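PDB 4WY5: esterase from Rhizomucor miehei, which hydrolyses ester substrates as an alpha/beta-hydrolase-fold esterase, probably a carboxylesterase. Local coordinates for the interface of chains A and B. Numbering follows the deposited sequence. Chains: chain A/B, Esterase.

The interface of chains A and B. Residues chain A 306, 309-310, 313; chain B 255, 285, 306, 309-310, 313.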
loop_
_atom_site.group_PDB
_atom_site.type_symbol
_atom_site.label_atom_id
_atom_site.label_comp_id
_atom_site.label_asym_id
_atom_site.label_seq_id
_atom_site.Cartn_x
_atom_site.Cartn_y
_atom_site.Cartn_z
ATOM N N PHE A 306 4.592 2.721 6.967
ATOM C CA PHE A 306 4.235 2.172 5.651
ATOM C C PHE A 306 3.780 3.294 4.710
ATOM O O PHE A 306 4.227 3.391 3.579
ATOM C CB PHE A 306 3.126 1.106 5.798
ATOM C CG PHE A 306 2.441 0.733 4.494
ATOM C CD1 PHE A 306 2.963 -0.264 3.657
ATOM C CD2 PHE A 306 1.277 1.378 4.101
ATOM C CE1 PHE A 306 2.330 -0.606 2.449
ATOM C CE2 PHE A 306 0.639 1.054 2.897
ATOM C CZ PHE A 306 1.168 0.057 2.066
ATOM N N ASN A 309 6.732 5.722 3.601
ATOM C CA ASN A 309 7.630 5.040 2.662
ATOM C C ASN A 309 6.994 4.746 1.296
ATOM O O ASN A 309 7.662 4.826 0.265
ATOM C CB ASN A 309 8.136 3.713 3.252
ATOM C CG ASN A 309 9.091 3.913 4.414
ATOM O OD1 ASN A 309 9.546 5.028 4.673
ATOM N ND2 ASN A 309 9.443 2.814 5.096
ATOM N N THR A 310 5.706 4.413 1.294
ATOM C CA THR A 310 5.005 4.024 0.073
ATOM C C THR A 310 4.747 5.237 -0.848
ATOM O O THR A 310 4.878 5.137 -2.069
ATOM C CB THR A 310 3.674 3.304 0.430
ATOM O OG1 THR A 310 3.965 2.122 1.196
ATOM C CG2 THR A 310 2.905 2.911 -0.819
ATOM N N ALA A 313 8.165 6.188 -2.453
ATOM C CA ALA A 313 8.553 5.345 -3.582
ATOM C C ALA A 313 7.743 5.654 -4.851
ATOM O O ALA A 313 8.267 5.551 -5.961
ATOM C CB ALA A 313 8.418 3.869 -3.210
ATOM N N LEU B 255 4.451 -7.578 6.214
ATOM C CA LEU B 255 3.779 -6.769 5.197
ATOM C C LEU B 255 2.823 -7.716 4.494
ATOM O O LEU B 255 3.261 -8.722 3.930
ATOM C CB LEU B 255 4.776 -6.136 4.212
ATOM C CG LEU B 255 4.220 -5.413 2.977
ATOM C CD1 LEU B 255 3.355 -4.192 3.350
ATOM C CD2 LEU B 255 5.340 -5.019 2.012
ATOM N N VAL B 285 -2.704 -4.033 3.734
ATOM C CA VAL B 285 -3.591 -3.267 2.839
ATOM C C VAL B 285 -4.440 -4.151 1.925
ATOM O O VAL B 285 -4.005 -5.243 1.522
ATOM C CB VAL B 285 -2.814 -2.302 1.904
ATOM C CG1 VAL B 285 -2.142 -1.187 2.706
ATOM C CG2 VAL B 285 -1.793 -3.069 1.056
ATOM N N PHE B 306 2.613 -0.647 -8.350
ATOM C CA PHE B 306 2.479 -0.225 -6.953
ATOM C C PHE B 306 3.017 -1.311 -6.027
ATOM O O PHE B 306 3.780 -1.038 -5.114
ATOM C CB PHE B 306 1.003 0.096 -6.628
ATOM C CG PHE B 306 0.701 0.210 -5.140
ATOM C CD1 PHE B 306 0.869 1.422 -4.464
ATOM C CD2 PHE B 306 0.254 -0.901 -4.416
ATOM C CE1 PHE B 306 0.590 1.529 -3.094
ATOM C CE2 PHE B 306 -0.011 -0.810 -3.054
ATOM C CZ PHE B 306 0.154 0.411 -2.387
ATOM N N ASN B 309 7.008 -1.810 -6.239
ATOM C CA ASN B 309 7.696 -0.670 -5.604
ATOM C C ASN B 309 7.504 -0.592 -4.080
ATOM O O ASN B 309 8.408 -0.166 -3.340
ATOM C CB ASN B 309 7.223 0.650 -6.207
ATOM C CG ASN B 309 7.655 0.819 -7.652
ATOM O OD1 ASN B 309 8.478 0.057 -8.156
ATOM N ND2 ASN B 309 7.117 1.844 -8.317
ATOM N N THR B 310 6.313 -0.979 -3.619
ATOM C CA THR B 310 5.977 -0.877 -2.211
ATOM C C THR B 310 6.709 -1.976 -1.405
ATOM O O THR B 310 7.208 -1.716 -0.316
ATOM C CB THR B 310 4.444 -0.955 -2.006
ATOM O OG1 THR B 310 3.802 0.069 -2.786
ATOM C CG2 THR B 310 4.081 -0.788 -0.536
ATOM N N ALA B 313 10.358 -0.873 -1.136
ATOM C CA ALA B 313 10.558 0.163 -0.128
ATOM C C ALA B 313 10.515 -0.388 1.313
ATOM O O ALA B 313 11.198 0.136 2.201
ATOM C CB ALA B 313 9.540 1.245 -0.295
HETATM O O HOH W 1 4.879 2.783 -3.828
HETATM O O HOH W 2 6.238 0.574 1.550
#
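The phenyl ring of A:Phe306 meets chain B through CE1, CE2 and CZ at its outer end, while one face is covered from within its own chain by A:Thr310, whose hydroxyl OG1 stands 3.4 Å above the ring plane, over its centre. The methyl CG2 of B:Thr310 comes in at a slant on that same face, 3.5 Å from A:Phe306 CE1. From the other face, outside the ring outline, B:Val285 CG1 slants in to 3.6 Å from A:Phe306 CE2, and B:Leu255 CD1 does so slightly farther off. CG lies anti to the backbone N (chi1 165°), and this sends the ring off its helix towards the partner. The ring of B:Phe306 repeats the arrangement, its face capped by B:Thr310 OG1 and its CE1 meeting A:Thr310 CG2.

The two threonines, which meet near the two-fold axis, show how one small side chain can serve both polar and apolar needs. In A:Thr310 the methyl is anti to the backbone N and points across the interface, whereas OG1, beside that N (chi1 -61°), turns back to donate to A:Phe306 O at 2.7 Å. The donor sits about 40° out of the carbonyl plane. The two threonine side chains cross obliquely, with their CG2 methyls 3.9 Å apart.

The direct contacts are of van der Waals type, with no N or O of one chain within bonding distance of the other, but water joins the chains. Water 2 links A:Thr310 OG1, at 2.8 Å, to B:Thr310 O, and water 1 makes the reciprocal bridge between A:Thr310 O and B:Thr310 OG1. Farther along, A:Ala313 CB meets B:Ala313 CB at 4.1 Å; their small size probably lets the helices come close.

The patch pairs helix 302-319 of chain A with helix 302-320 of chain B; strands 254-259 and 282-287 of chain B carry B:Leu255 and B:Val285 against the A:Phe306 ring, and the symmetric twin exchanges the chains. This two-fold arrangement may represent a dimer in solution.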